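PDB 4Z6M: homoprotocatechuate 2,3-dioxygenase, which probably catalyses iron(II)-dependent extradiol cleavage of the aromatic ring of homoprotocatechuate, using molecular oxygen. Local coordinates for residues A[77-82]-A[124-129]; A[101-106]-A[114-119]; A[17-22]-A[58-63]; A[73-78]-A[310-315]. The protein carries 1 engineered substitution. One frame throughout, in Å; residues are numbered along the deposited sequence.

Contact 1. Residues A[77-82]-A[124-129]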
loop_
_atom_site.group_PDB
_atom_site.type_symbol
_atom_site.label_atom_id
_atom_site.label_comp_id
_atom_site.label_asym_id
_atom_site.label_seq_id
_atom_site.Cartn_x
_atom_site.Cartn_y
_atom_site.Cartn_z
ATOM N N MET A 77 24.059 -23.365 4.310
ATOM C CA MET A 77 23.241 -22.322 4.917
ATOM C C MET A 77 24.061 -21.662 5.994
ATOM O O MET A 77 24.566 -22.328 6.893
ATOM C CB MET A 77 21.906 -22.898 5.434
ATOM C CG MET A 77 21.991 -24.163 6.214
ATOM S SD MET A 77 20.422 -25.066 6.375
ATOM C CE MET A 77 19.330 -23.839 6.601
ATOM N N ALA A 78 24.279 -20.347 5.843
ATOM C CA ALA A 78 25.276 -19.630 6.617
ATOM C C ALA A 78 24.625 -18.683 7.591
ATOM O O ALA A 78 23.698 -17.929 7.230
ATOM C CB ALA A 78 26.220 -18.852 5.704
ATOM N N PHE A 79 25.160 -18.691 8.814
ATOM C CA PHE A 79 24.774 -17.777 9.874
ATOM C C PHE A 79 25.974 -16.929 10.248
ATOM O O PHE A 79 27.086 -17.439 10.369
ATOM C CB PHE A 79 24.334 -18.564 11.103
ATOM C CG PHE A 79 23.163 -19.463 10.849
ATOM C CD1 PHE A 79 21.875 -19.007 10.989
ATOM C CD2 PHE A 79 23.348 -20.779 10.443
ATOM C CE1 PHE A 79 20.783 -19.827 10.748
ATOM C CE2 PHE A 79 22.257 -21.623 10.199
ATOM C CZ PHE A 79 20.970 -21.136 10.339
ATOM N N ARG A 80 25.751 -15.622 10.389
ATOM C CA ARG A 80 26.796 -14.746 10.897
ATOM C C ARG A 80 26.828 -14.788 12.416
ATOM O O ARG A 80 25.778 -14.813 13.065
ATOM C CB ARG A 80 26.629 -13.329 10.382
ATOM C CG ARG A 80 27.904 -12.516 10.486
ATOM C CD ARG A 80 27.814 -11.130 9.888
ATOM N NE ARG A 80 29.127 -10.535 9.862
ATOM C CZ ARG A 80 29.402 -9.240 9.904
ATOM N NH1 ARG A 80 28.449 -8.323 9.939
ATOM N NH2 ARG A 80 30.662 -8.862 9.922
ATOM N N VAL A 81 28.034 -14.831 12.960
ATOM C CA VAL A 81 28.267 -14.811 14.396
ATOM C C VAL A 81 28.835 -13.466 14.849
ATOM O O VAL A 81 29.275 -12.651 14.026
ATOM C CB VAL A 81 29.164 -15.975 14.848
ATOM C CG1 VAL A 81 28.507 -17.279 14.529
ATOM C CG2 VAL A 81 30.558 -15.911 14.232
ATOM N N ARG A 82 28.797 -13.217 16.149
ATOM C CA ARG A 82 29.009 -11.850 16.654
ATOM C C ARG A 82 30.455 -11.387 16.552
ATOM O O ARG A 82 30.696 -10.213 16.305
ATOM C CB ARG A 82 28.541 -11.724 18.094
ATOM C CG ARG A 82 28.630 -10.292 18.625
ATOM C CD ARG A 82 27.950 -10.114 19.965
ATOM N NE ARG A 82 26.505 -10.236 19.820
ATOM C CZ ARG A 82 25.708 -9.269 19.357
ATOM N NH1 ARG A 82 26.188 -8.068 19.050
ATOM N NH2 ARG A 82 24.403 -9.491 19.255
ATOM N N PHE A 124 22.646 -31.211 7.947
ATOM C CA PHE A 124 22.628 -29.981 7.170
ATOM C C PHE A 124 24.001 -29.331 7.150
ATOM O O PHE A 124 24.716 -29.336 8.147
ATOM C CB PHE A 124 21.593 -28.992 7.710
ATOM C CG PHE A 124 20.197 -29.373 7.392
ATOM C CD1 PHE A 124 19.510 -30.230 8.229
ATOM C CD2 PHE A 124 19.565 -28.902 6.256
ATOM C CE1 PHE A 124 18.215 -30.605 7.934
ATOM C CE2 PHE A 124 18.276 -29.283 5.953
ATOM C CZ PHE A 124 17.594 -30.125 6.809
ATOM N N PRO A 125 24.353 -28.724 6.006
ATOM C CA PRO A 125 25.627 -28.028 5.860
ATOM C C PRO A 125 25.463 -26.604 6.381
ATOM O O PRO A 125 25.032 -25.707 5.641
ATOM C CB PRO A 125 25.882 -28.077 4.355
ATOM C CG PRO A 125 24.531 -28.121 3.746
ATOM C CD PRO A 125 23.644 -28.861 4.720
ATOM N N TYR A 126 25.812 -26.402 7.637
ATOM C CA TYR A 126 25.800 -25.071 8.243
ATOM C C TYR A 126 27.154 -24.400 8.063
ATOM O O TYR A 126 28.189 -25.061 8.172
ATOM C CB TYR A 126 25.485 -25.160 9.732
ATOM C CG TYR A 126 24.025 -25.226 10.153
ATOM C CD1 TYR A 126 22.980 -25.437 9.254
ATOM C CD2 TYR A 126 23.702 -25.001 11.476
ATOM C CE1 TYR A 126 21.648 -25.419 9.690
ATOM C CE2 TYR A 126 22.383 -24.992 11.916
ATOM C CZ TYR A 126 21.360 -25.209 11.021
ATOM O OH TYR A 126 20.056 -25.155 11.456
ATOM N N GLU A 127 27.148 -23.078 7.823
ATOM C CA GLU A 127 28.366 -22.277 7.919
ATOM C C GLU A 127 28.215 -21.226 9.022
ATOM O O GLU A 127 27.148 -20.645 9.179
ATOM C CB GLU A 127 28.697 -21.565 6.600
ATOM C CG GLU A 127 29.999 -20.760 6.674
ATOM C CD GLU A 127 30.369 -20.083 5.365
ATOM O OE1 GLU A 127 30.949 -20.768 4.465
ATOM O OE2 GLU A 127 30.069 -18.874 5.235
ATOM N N PHE A 128 29.298 -20.987 9.748
ATOM C CA PHE A 128 29.418 -19.891 10.691
ATOM C C PHE A 128 30.613 -19.048 10.296
ATOM O O PHE A 128 31.713 -19.567 10.045
ATOM C CB PHE A 128 29.606 -20.431 12.096
ATOM C CG PHE A 128 28.476 -21.304 12.540
ATOM C CD1 PHE A 128 27.339 -20.738 13.091
ATOM C CD2 PHE A 128 28.500 -22.672 12.302
ATOM C CE1 PHE A 128 26.260 -21.524 13.449
ATOM C CE2 PHE A 128 27.426 -23.467 12.663
ATOM C CZ PHE A 128 26.309 -22.892 13.242
ATOM N N PHE A 129 30.396 -17.741 10.243
ATOM C CA PHE A 129 31.466 -16.798 9.875
ATOM C C PHE A 129 31.194 -15.473 10.581
ATOM O O PHE A 129 30.030 -15.175 10.901
ATOM C CB PHE A 129 31.525 -16.588 8.358
ATOM C CG PHE A 129 30.386 -15.752 7.830
ATOM C CD1 PHE A 129 29.187 -16.345 7.494
ATOM C CD2 PHE A 129 30.491 -14.360 7.770
ATOM C CE1 PHE A 129 28.112 -15.571 7.083
ATOM C CE2 PHE A 129 29.419 -13.587 7.346
ATOM C CZ PHE A 129 28.237 -14.191 7.002
#
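Met77 O takes the amide hydrogen of Glu127, with Glu127 N 2.8 Å away and 37° out of the carbonyl plane; Tyr126 CA makes a CA-H...O contact with the same oxygen at 3.3 Å. The bond belongs to the parallel ladder between strands 73-81 and 125-129, in a mixed sheet of the glyoxalase/dioxygenase superfamily. Met77 N, Phe79 N and Val81 N donate to Pro125 O, Glu127 O and Phe129 O, while the return bond from Phe129 N to Phe79 O is weak. On the face bearing Met77, Tyr126 and Phe128, Phe79 CG lies anti to the carbonyl carbon (chi1 -60°) and its ring turns an edge to Tyr126 in a T-shaped pair. Phe79 CE2 lies 3.6 Å above the Tyr126 plane, over its centre, and the planes meet at 63°. Met77 SD reaches the rim of the same ring, 3.6 Å from Tyr126 CE1, a Met-aromatic contact. Phe156 and Gln158 of strand 152-160 meet this face, Gln158 bonding Tyr126 OH. On the opposite face Arg80 sends its guanidinium to Asp277 of the second subunit. The Phe129 ring covers its CA and chain, with Arg80 CA 4.3 Å from the ring centroid and Arg80 CG 3.6 Å from Phe129 CE2.

Contact 2. Residues A[101-106]-A[114-119]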
loop_
_atom_site.group_PDB
_atom_site.type_symbol
_atom_site.label_atom_id
_atom_site.label_comp_id
_atom_site.label_asym_id
_atom_site.label_seq_id
_atom_site.Cartn_x
_atom_site.Cartn_y
_atom_site.Cartn_z
ATOM N N THR A 101 33.713 -31.122 10.673
ATOM C CA THR A 101 33.924 -29.705 10.537
ATOM C C THR A 101 35.016 -29.458 9.511
ATOM O O THR A 101 35.914 -30.279 9.316
ATOM C CB THR A 101 34.296 -29.052 11.878
ATOM O OG1 THR A 101 35.557 -29.540 12.344
ATOM C CG2 THR A 101 33.243 -29.353 12.935
ATOM N N GLU A 102 34.938 -28.293 8.872
ATOM C CA GLU A 102 35.985 -27.835 7.983
ATOM C C GLU A 102 36.121 -26.323 8.145
ATOM O O GLU A 102 35.134 -25.600 8.024
ATOM C CB GLU A 102 35.661 -28.174 6.522
ATOM C CG GLU A 102 36.777 -27.724 5.592
ATOM C CD GLU A 102 36.609 -28.139 4.143
ATOM O OE1 GLU A 102 35.626 -28.863 3.828
ATOM O OE2 GLU A 102 37.475 -27.718 3.325
ATOM N N ARG A 103 37.348 -25.884 8.421
ATOM C CA ARG A 103 37.628 -24.475 8.712
ATOM C C ARG A 103 38.526 -23.908 7.607
ATOM O O ARG A 103 39.586 -24.485 7.310
ATOM C CB ARG A 103 38.352 -24.391 10.059
ATOM C CG ARG A 103 38.782 -23.004 10.491
ATOM C CD ARG A 103 37.651 -22.319 11.194
ATOM N NE ARG A 103 38.003 -21.050 11.828
ATOM C CZ ARG A 103 38.232 -20.842 13.125
ATOM N NH1 ARG A 103 38.221 -21.828 14.012
ATOM N NH2 ARG A 103 38.479 -19.612 13.548
ATOM N N ARG A 104 38.128 -22.765 7.023
ATOM C CA ARG A 104 38.992 -22.088 6.050
ATOM C C ARG A 104 39.157 -20.628 6.407
ATOM O O ARG A 104 38.181 -19.863 6.418
ATOM C CB ARG A 104 38.385 -22.218 4.666
ATOM C CG ARG A 104 38.374 -23.658 4.184
ATOM C CD ARG A 104 38.126 -23.736 2.711
ATOM N NE ARG A 104 37.837 -25.094 2.280
ATOM C CZ ARG A 104 37.435 -25.417 1.046
ATOM N NH1 ARG A 104 37.318 -24.478 0.102
ATOM N NH2 ARG A 104 37.150 -26.680 0.754
ATOM N N LYS A 105 40.394 -20.234 6.679
ATOM C CA LYS A 105 40.697 -18.890 7.147
ATOM C C LYS A 105 40.346 -17.808 6.131
ATOM O O LYS A 105 40.108 -16.662 6.522
ATOM C CB LYS A 105 42.170 -18.769 7.556
ATOM C CG LYS A 105 43.121 -18.763 6.377
ATOM C CD LYS A 105 44.574 -18.955 6.792
ATOM C CE LYS A 105 44.986 -18.007 7.906
ATOM N NZ LYS A 105 44.750 -16.568 7.580
ATOM N N ASP A 106 40.312 -18.170 4.850
ATOM C CA ASP A 106 39.984 -17.227 3.791
ATOM C C ASP A 106 38.654 -17.552 3.128
ATOM O O ASP A 106 38.360 -17.018 2.065
ATOM C CB ASP A 106 41.108 -17.176 2.742
ATOM C CG ASP A 106 42.399 -16.592 3.302
ATOM O OD1 ASP A 106 42.338 -15.611 4.081
ATOM O OD2 ASP A 106 43.478 -17.115 2.962
ATOM N N ASP A 114 37.235 -15.866 7.411
ATOM C CA ASP A 114 37.394 -17.070 8.217
ATOM C C ASP A 114 36.017 -17.697 8.462
ATOM O O ASP A 114 35.100 -17.044 8.958
ATOM C CB ASP A 114 38.117 -16.685 9.512
ATOM C CG ASP A 114 38.267 -17.831 10.479
ATOM O OD1 ASP A 114 38.541 -18.956 10.028
ATOM O OD2 ASP A 114 38.114 -17.588 11.710
ATOM N N ALA A 115 35.871 -18.959 8.068
ATOM C CA ALA A 115 34.560 -19.605 8.063
ATOM C C ALA A 115 34.677 -21.063 8.461
ATOM O O ALA A 115 35.635 -21.735 8.091
ATOM C CB ALA A 115 33.895 -19.494 6.704
ATOM N N LEU A 116 33.678 -21.533 9.203
ATOM C CA LEU A 116 33.549 -22.945 9.566
ATOM C C LEU A 116 32.317 -23.509 8.887
ATOM O O LEU A 116 31.214 -22.988 9.094
ATOM C CB LEU A 116 33.393 -23.069 11.072
ATOM C CG LEU A 116 33.200 -24.500 11.581
ATOM C CD1 LEU A 116 34.548 -25.201 11.608
ATOM C CD2 LEU A 116 32.534 -24.498 12.934
ATOM N N ARG A 117 32.486 -24.591 8.136
ATOM C CA ARG A 117 31.352 -25.379 7.697
ATOM C C ARG A 117 31.313 -26.686 8.445
ATOM O O ARG A 117 32.366 -27.252 8.799
ATOM C CB ARG A 117 31.385 -25.603 6.191
ATOM C CG ARG A 117 31.040 -24.323 5.444
ATOM C CD ARG A 117 30.877 -24.503 3.951
ATOM N NE ARG A 117 30.551 -23.215 3.347
ATOM C CZ ARG A 117 30.167 -23.032 2.086
ATOM N NH1 ARG A 117 30.078 -24.051 1.240
ATOM N NH2 ARG A 117 29.864 -21.804 1.663
ATOM N N VAL A 118 30.087 -27.143 8.706
ATOM C CA VAL A 118 29.870 -28.355 9.483
ATOM C C VAL A 118 28.781 -29.181 8.835
ATOM O O VAL A 118 27.884 -28.633 8.205
ATOM C CB VAL A 118 29.528 -28.058 10.945
ATOM C CG1 VAL A 118 30.548 -27.133 11.564
ATOM C CG2 VAL A 118 28.153 -27.454 11.087
ATOM N N GLU A 119 28.887 -30.504 8.961
ATOM C CA GLU A 119 27.750 -31.394 8.750
ATOM C C GLU A 119 27.058 -31.583 10.087
ATOM O O GLU A 119 27.564 -32.292 10.964
ATOM C CB GLU A 119 28.213 -32.749 8.198
ATOM C CG GLU A 119 28.764 -32.660 6.799
ATOM C CD GLU A 119 29.431 -33.944 6.305
ATOM O OE1 GLU A 119 29.236 -35.021 6.928
ATOM O OE2 GLU A 119 30.163 -33.857 5.282
#
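The Arg103 guanidinium and the Asp114 carboxylate lie nearly coplanar, their planes 24° apart, and meet side-on at the loop end of an antiparallel beta hairpin. Arg103 NE donates to Asp114 OD1 at 2.8 Å, and Arg103 NH2 donates to Asp114 OD2, also at 2.8 Å, on the syn lone pair of that oxygen. A bend at chi2 (86°) carries Arg103 CD off the extended line of the chain, toward the other strand. Asp88 and Glu91 of helix 84-96 also form salt bridges with this guanidinium, which thus has three acidic partners. Strands 101-104 and 115-119 are held by two reciprocal pairs of backbone bonds, Glu102 with Arg117 and Arg104 with Ala115. On the Arg103 face, Thr101 CG2 sits 3.8 Å from Val118 CG1, and Leu116 CD1 comes within 3.9 Å of Thr101 CB beneath helix 84-96. The opposite face carries Glu102, Arg104, Ala115 and Arg117. Here Arg117 leads away from the hairpin partner to Glu127 on the next strand. Glu102 and Arg104, two residues apart on strand 101-104, an edge strand of the sheet within this chain, form a salt bridge with each other. Both Arg104 NE and Arg104 NH2 point at the single oxygen Glu102 OE2, each 2.8 Å from it and both approaching from the same face of the carboxylate, the NE nitrogen 48° out of its plane.

Contact 3. Residues A[17-22]-A[58-63]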
loop_
_atom_site.group_PDB
_atom_site.type_symbol
_atom_site.label_atom_id
_atom_site.label_comp_id
_atom_site.label_asym_id
_atom_site.label_seq_id
_atom_site.Cartn_x
_atom_site.Cartn_y
_atom_site.Cartn_z
ATOM N N ARG A 17 22.235 -14.015 13.147
ATOM C CA ARG A 17 21.164 -14.067 12.150
ATOM C C ARG A 17 21.547 -15.030 11.063
ATOM O O ARG A 17 22.736 -15.293 10.838
ATOM C CB ARG A 17 20.888 -12.702 11.503
ATOM C CG ARG A 17 22.121 -12.050 10.878
ATOM C CD ARG A 17 21.711 -10.967 9.908
ATOM N NE ARG A 17 22.830 -10.199 9.364
ATOM C CZ ARG A 17 22.872 -9.708 8.126
ATOM N NH1 ARG A 17 23.903 -8.970 7.740
ATOM N NH2 ARG A 17 21.886 -9.933 7.277
ATOM N N CYS A 18 20.547 -15.491 10.329
ATOM C CA CYS A 18 20.802 -16.026 9.002
ATOM C C CYS A 18 21.441 -14.962 8.124
ATOM O O CYS A 18 21.142 -13.774 8.243
ATOM C CB CYS A 18 19.534 -16.563 8.360
ATOM S SG CYS A 18 18.257 -15.355 8.011
ATOM N N ALA A 19 22.358 -15.388 7.272
ATOM C CA ALA A 19 23.121 -14.421 6.461
ATOM C C ALA A 19 23.137 -14.700 4.969
ATOM O O ALA A 19 22.987 -13.778 4.175
ATOM C CB ALA A 19 24.541 -14.296 6.960
ATOM N N TYR A 20 23.374 -15.950 4.564
ATOM C CA TYR A 20 23.280 -16.279 3.139
ATOM C C TYR A 20 23.098 -17.765 2.971
ATOM O O TYR A 20 23.409 -18.535 3.879
ATOM C CB TYR A 20 24.512 -15.776 2.330
ATOM C CG TYR A 20 25.784 -16.611 2.465
ATOM C CD1 TYR A 20 26.727 -16.318 3.434
ATOM C CD2 TYR A 20 26.045 -17.661 1.592
ATOM C CE1 TYR A 20 27.901 -17.063 3.554
ATOM C CE2 TYR A 20 27.208 -18.408 1.714
ATOM C CZ TYR A 20 28.121 -18.125 2.700
ATOM O OH TYR A 20 29.262 -18.905 2.784
ATOM N N ALA A 21 22.589 -18.149 1.800
ATOM C CA ALA A 21 22.630 -19.543 1.369
ATOM C C ALA A 21 23.465 -19.656 0.102
ATOM O O ALA A 21 23.441 -18.776 -0.743
ATOM C CB ALA A 21 21.246 -20.109 1.128
ATOM N N GLU A 22 24.154 -20.789 -0.030
ATOM C CA GLU A 22 24.800 -21.184 -1.284
ATOM C C GLU A 22 23.991 -22.338 -1.875
ATOM O O GLU A 22 23.879 -23.406 -1.247
ATOM C CB GLU A 22 26.259 -21.611 -1.041
ATOM C CG GLU A 22 26.965 -21.935 -2.346
ATOM C CD GLU A 22 28.414 -22.358 -2.208
ATOM O OE1 GLU A 22 28.913 -22.550 -1.069
ATOM O OE2 GLU A 22 29.078 -22.451 -3.278
ATOM N N GLU A 58 21.020 -4.911 2.268
ATOM C CA GLU A 58 22.169 -5.632 2.821
ATOM C C GLU A 58 23.472 -4.858 2.674
ATOM O O GLU A 58 23.686 -4.182 1.676
ATOM C CB GLU A 58 22.304 -6.982 2.129
ATOM C CG GLU A 58 23.340 -7.890 2.780
ATOM C CD GLU A 58 23.065 -8.072 4.258
ATOM O OE1 GLU A 58 22.187 -8.930 4.583
ATOM O OE2 GLU A 58 23.693 -7.376 5.098
ATOM N N PHE A 59 24.351 -4.972 3.665
ATOM C CA PHE A 59 25.701 -4.394 3.581
ATOM C C PHE A 59 26.804 -5.464 3.540
ATOM O O PHE A 59 27.922 -5.168 3.133
ATOM C CB PHE A 59 25.998 -3.390 4.715
ATOM C CG PHE A 59 26.234 -4.037 6.040
ATOM C CD1 PHE A 59 25.169 -4.404 6.851
ATOM C CD2 PHE A 59 27.510 -4.325 6.472
ATOM C CE1 PHE A 59 25.394 -5.054 8.045
ATOM C CE2 PHE A 59 27.729 -4.952 7.697
ATOM C CZ PHE A 59 26.664 -5.325 8.464
ATOM N N ILE A 60 26.513 -6.692 3.980
ATOM C CA ILE A 60 27.502 -7.775 3.826
ATOM C C ILE A 60 27.511 -8.189 2.365
ATOM O O ILE A 60 26.661 -7.775 1.570
ATOM C CB ILE A 60 27.254 -8.988 4.764
ATOM C CG1 ILE A 60 26.031 -9.826 4.356
ATOM C CG2 ILE A 60 27.182 -8.534 6.220
ATOM C CD1 ILE A 60 25.998 -11.184 5.043
ATOM N N HIS A 61 28.510 -8.981 1.975
ATOM C CA HIS A 61 28.792 -9.122 0.561
ATOM C C HIS A 61 27.640 -9.729 -0.236
ATOM O O HIS A 61 27.389 -9.346 -1.367
ATOM C CB HIS A 61 30.043 -9.966 0.382
ATOM C CG HIS A 61 30.490 -10.101 -1.033
ATOM N ND1 HIS A 61 30.183 -11.196 -1.803
ATOM C CD2 HIS A 61 31.276 -9.313 -1.800
ATOM C CE1 HIS A 61 30.756 -11.083 -2.988
ATOM N NE2 HIS A 61 31.413 -9.940 -3.015
ATOM N N HIS A 62 26.918 -10.682 0.359
ATOM C CA HIS A 62 25.846 -11.346 -0.356
ATOM C C HIS A 62 24.882 -12.025 0.618
ATOM O O HIS A 62 25.221 -12.290 1.769
ATOM C CB HIS A 62 26.399 -12.380 -1.317
ATOM C CG HIS A 62 27.278 -13.384 -0.648
ATOM N ND1 HIS A 62 28.651 -13.302 -0.676
ATOM C CD2 HIS A 62 26.982 -14.476 0.091
ATOM C CE1 HIS A 62 29.161 -14.298 0.015
ATOM N NE2 HIS A 62 28.168 -15.021 0.502
ATOM N N ASN A 63 23.699 -12.307 0.098
ATOM C CA ASN A 63 22.688 -13.132 0.763
ATOM C C ASN A 63 22.448 -14.462 0.048
ATOM O O ASN A 63 21.766 -15.346 0.601
ATOM C CB ASN A 63 21.360 -12.410 0.862
ATOM C CG ASN A 63 21.424 -11.138 1.682
ATOM O OD1 ASN A 63 21.049 -10.063 1.192
ATOM N ND2 ASN A 63 21.885 -11.242 2.917
#
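Tyr20 lies under the edge of the His62 ring: His62 NE2 stands 3.3 Å above the centre of the phenol ring, while His62 CD2 is 3.4 Å from Tyr20 CG. With planes at 80° the pair is T-shaped, histidine edge to tyrosine face. On its far side His62 ND1 hydrogen-bonds His61 ND1, and Tyr20 OH extends to Glu127. Farther along, Arg17 and Glu58 meet tip to tip in a nearly coplanar, end-on salt bridge. Glu58 bends at chi2 (55°), which places its CD before the guanidinium. Arg17 NH2 reaches Glu58 OE1 at 2.9 Å on its syn lone pair, and Arg17 NH1 reaches Glu58 OE2 at 3.1 Å. Five donors from the two segments grip this buried carboxylate, OE2 also taking the amides of Phe59 and Ile60, an environment likely to favour its ionised form. Arg17 NH1 has a second acid, Asp277 of the second subunit. Strand 15-25 carries a classic beta bulge here, Ala19 and Tyr20 both facing Ala78 of the neighbouring strand, and the loop 58-63 closes against its other edge. Asn63 ND2 spans the gap, giving one hydrogen to Ala19 O at 3.0 Å and the other to Glu58 OE1 at 2.9 Å, both within a few degrees of its amide plane. Ala21 N then bonds Asn63 O at 3.2 Å, arriving 45° out of the carbonyl plane. Ile60 CD1 packs 3.9 Å from Ala19 CB.

Contact 4. Residues A[73-78]-A[310-315]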
loop_
_atom_site.group_PDB
_atom_site.type_symbol
_atom_site.label_atom_id
_atom_site.label_comp_id
_atom_site.label_asym_id
_atom_site.label_seq_id
_atom_site.Cartn_x
_atom_site.Cartn_y
_atom_site.Cartn_z
ATOM N N ALA A 73 21.057 -28.459 -5.355
ATOM C CA ALA A 73 21.102 -28.803 -3.931
ATOM C C ALA A 73 21.500 -27.594 -3.105
ATOM O O ALA A 73 22.113 -26.660 -3.643
ATOM C CB ALA A 73 22.083 -29.936 -3.679
ATOM N N LEU A 74 21.179 -27.609 -1.812
ATOM C CA LEU A 74 21.784 -26.673 -0.867
ATOM C C LEU A 74 23.236 -27.088 -0.590
ATOM O O LEU A 74 23.476 -28.220 -0.180
ATOM C CB LEU A 74 20.998 -26.679 0.440
ATOM C CG LEU A 74 21.639 -25.851 1.576
ATOM C CD1 LEU A 74 21.522 -24.351 1.313
ATOM C CD2 LEU A 74 21.058 -26.204 2.924
ATOM N N LYS A 75 24.186 -26.183 -0.836
ATOM C CA LYS A 75 25.588 -26.416 -0.473
ATOM C C LYS A 75 25.925 -25.926 0.929
ATOM O O LYS A 75 26.684 -26.580 1.650
ATOM C CB LYS A 75 26.530 -25.789 -1.522
ATOM C CG LYS A 75 27.992 -26.104 -1.323
ATOM C CD LYS A 75 28.808 -25.876 -2.574
ATOM C CE LYS A 75 30.277 -26.154 -2.265
ATOM N NZ LYS A 75 31.043 -26.489 -3.487
ATOM N N ALA A 76 25.328 -24.794 1.342
ATOM C CA ALA A 76 25.562 -24.282 2.693
ATOM C C ALA A 76 24.498 -23.281 3.059
ATOM O O ALA A 76 24.088 -22.461 2.228
ATOM C CB ALA A 76 26.911 -23.610 2.800
ATOM N N MET A 77 24.059 -23.365 4.310
ATOM C CA MET A 77 23.241 -22.322 4.917
ATOM C C MET A 77 24.061 -21.662 5.994
ATOM O O MET A 77 24.566 -22.328 6.893
ATOM C CB MET A 77 21.906 -22.898 5.434
ATOM C CG MET A 77 21.991 -24.163 6.214
ATOM S SD MET A 77 20.422 -25.066 6.375
ATOM C CE MET A 77 19.330 -23.839 6.601
ATOM N N ALA A 78 24.279 -20.347 5.843
ATOM C CA ALA A 78 25.276 -19.630 6.617
ATOM C C ALA A 78 24.625 -18.683 7.591
ATOM O O ALA A 78 23.698 -17.929 7.230
ATOM C CB ALA A 78 26.220 -18.852 5.704
ATOM N N LYS A 310 17.447 -31.220 -2.204
ATOM C CA LYS A 310 18.575 -31.979 -1.691
ATOM C C LYS A 310 19.555 -31.074 -0.961
ATOM O O LYS A 310 19.637 -29.869 -1.278
ATOM C CB LYS A 310 19.290 -32.664 -2.853
ATOM C CG LYS A 310 18.420 -33.634 -3.638
ATOM C CD LYS A 310 19.060 -34.053 -4.967
ATOM C CE LYS A 310 18.039 -34.670 -5.907
ATOM N NZ LYS A 310 18.666 -35.176 -7.156
ATOM N N VAL A 311 20.321 -31.633 -0.025
ATOM C CA VAL A 311 21.418 -30.912 0.592
ATOM C C VAL A 311 22.707 -31.702 0.410
ATOM O O VAL A 311 22.692 -32.921 0.344
ATOM C CB VAL A 311 21.193 -30.567 2.084
ATOM C CG1 VAL A 311 19.791 -30.016 2.287
ATOM C CG2 VAL A 311 21.472 -31.721 3.022
ATOM N N LEU A 312 23.822 -30.988 0.358
ATOM C CA LEU A 312 25.134 -31.617 0.179
ATOM C C LEU A 312 25.864 -31.769 1.492
ATOM O O LEU A 312 25.681 -30.983 2.415
ATOM C CB LEU A 312 26.007 -30.802 -0.772
ATOM C CG LEU A 312 25.391 -30.521 -2.149
ATOM C CD1 LEU A 312 26.375 -29.787 -3.042
ATOM C CD2 LEU A 312 24.914 -31.800 -2.833
ATOM N N ASP A 313 26.703 -32.811 1.561
ATOM C CA ASP A 313 27.705 -32.914 2.595
ATOM C C ASP A 313 28.954 -32.097 2.211
ATOM O O ASP A 313 28.971 -31.413 1.171
ATOM C CB ASP A 313 27.997 -34.415 2.868
ATOM C CG ASP A 313 28.732 -35.121 1.734
ATOM O OD1 ASP A 313 29.377 -34.471 0.877
ATOM O OD2 ASP A 313 28.634 -36.380 1.685
ATOM N N LEU A 314 29.989 -32.130 3.047
ATOM C CA LEU A 314 31.139 -31.265 2.850
ATOM C C LEU A 314 32.058 -31.718 1.710
ATOM O O LEU A 314 32.987 -30.991 1.333
ATOM C CB LEU A 314 31.924 -31.131 4.153
ATOM C CG LEU A 314 31.206 -30.380 5.272
ATOM C CD1 LEU A 314 32.126 -30.228 6.471
ATOM C CD2 LEU A 314 30.682 -29.020 4.827
ATOM N N ASP A 315 31.815 -32.920 1.189
ATOM C CA ASP A 315 32.497 -33.423 -0.016
ATOM C C ASP A 315 31.723 -33.160 -1.313
ATOM O O ASP A 315 32.167 -33.533 -2.402
ATOM C CB ASP A 315 32.699 -34.933 0.088
ATOM C CG ASP A 315 33.531 -35.324 1.261
ATOM O OD1 ASP A 315 34.590 -34.712 1.472
ATOM O OD2 ASP A 315 33.110 -36.247 1.986
HETATM O O HOH W 1 28.566 -28.554 1.170
#
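Leu74 is bonded through both of its backbone polar groups to the segment 310-315: Leu74 N donates to Lys310 O at 2.8 Å, and Leu74 O accepts from Leu312 N, also at 2.8 Å. These two bonds flank Val311 and make a single bridge between strand 73-81, part of a sheet of the glyoxalase/dioxygenase fold, and a loop from the C-terminal part of the chain. One residue on, the backbones have parted, and two carbonyl oxygens are joined through a water. It donates to Lys75 O at 2.8 Å and to Asp313 O at 2.9 Å, satisfying both at once. The separation coincides with a classic beta bulge, in which Lys75 and Ala76 both face Glu22 on strand 15-25 and make backbone bonds with it. Beyond the water the loop satisfies its own groups: Asp313 OD1 accepts from Asp315 N in an Asx turn, and from Asn317 N as well. Leu314 N is taken by the carboxylate of Glu119, on strand 115-119. Side chains add apolar contacts around the two direct bonds. Leu74 and Val311 lie side by side and point the same way, with Leu74 CB 4.0 Å from Val311 CG1. Leu312 CG lies anti to the carbonyl carbon (chi1 -55°), and the side chain reaches back over the strand, where Leu312 CD2 presses on Ala73 CB at 3.5 Å, closer than carbon atoms usually pack.

The four contacts gather on one mixed sheet. Its strands 15-25, 73-81, 125-129, 115-119 and 101-104 lie side by side in that order, so contact 3 leads into contact 1 and contact 1 into contact 2, the last at the sheet's edge. Contacts 1 and 2 have centres about 9 Å apart, contacts 1 and 3 about 10 Å. Along the chain contact 3 closes first, and contact 2 is nested inside the loops closed by contacts 1 and 4. Contact 4 shares Met77 and Ala78 with contact 1 and brings in a segment over 230 residues later. Arg117, Glu127, Tyr20 and Glu22 form a polar network joining contacts 1, 2 and 3, while contacts 1 and 3 both reach the second subunit.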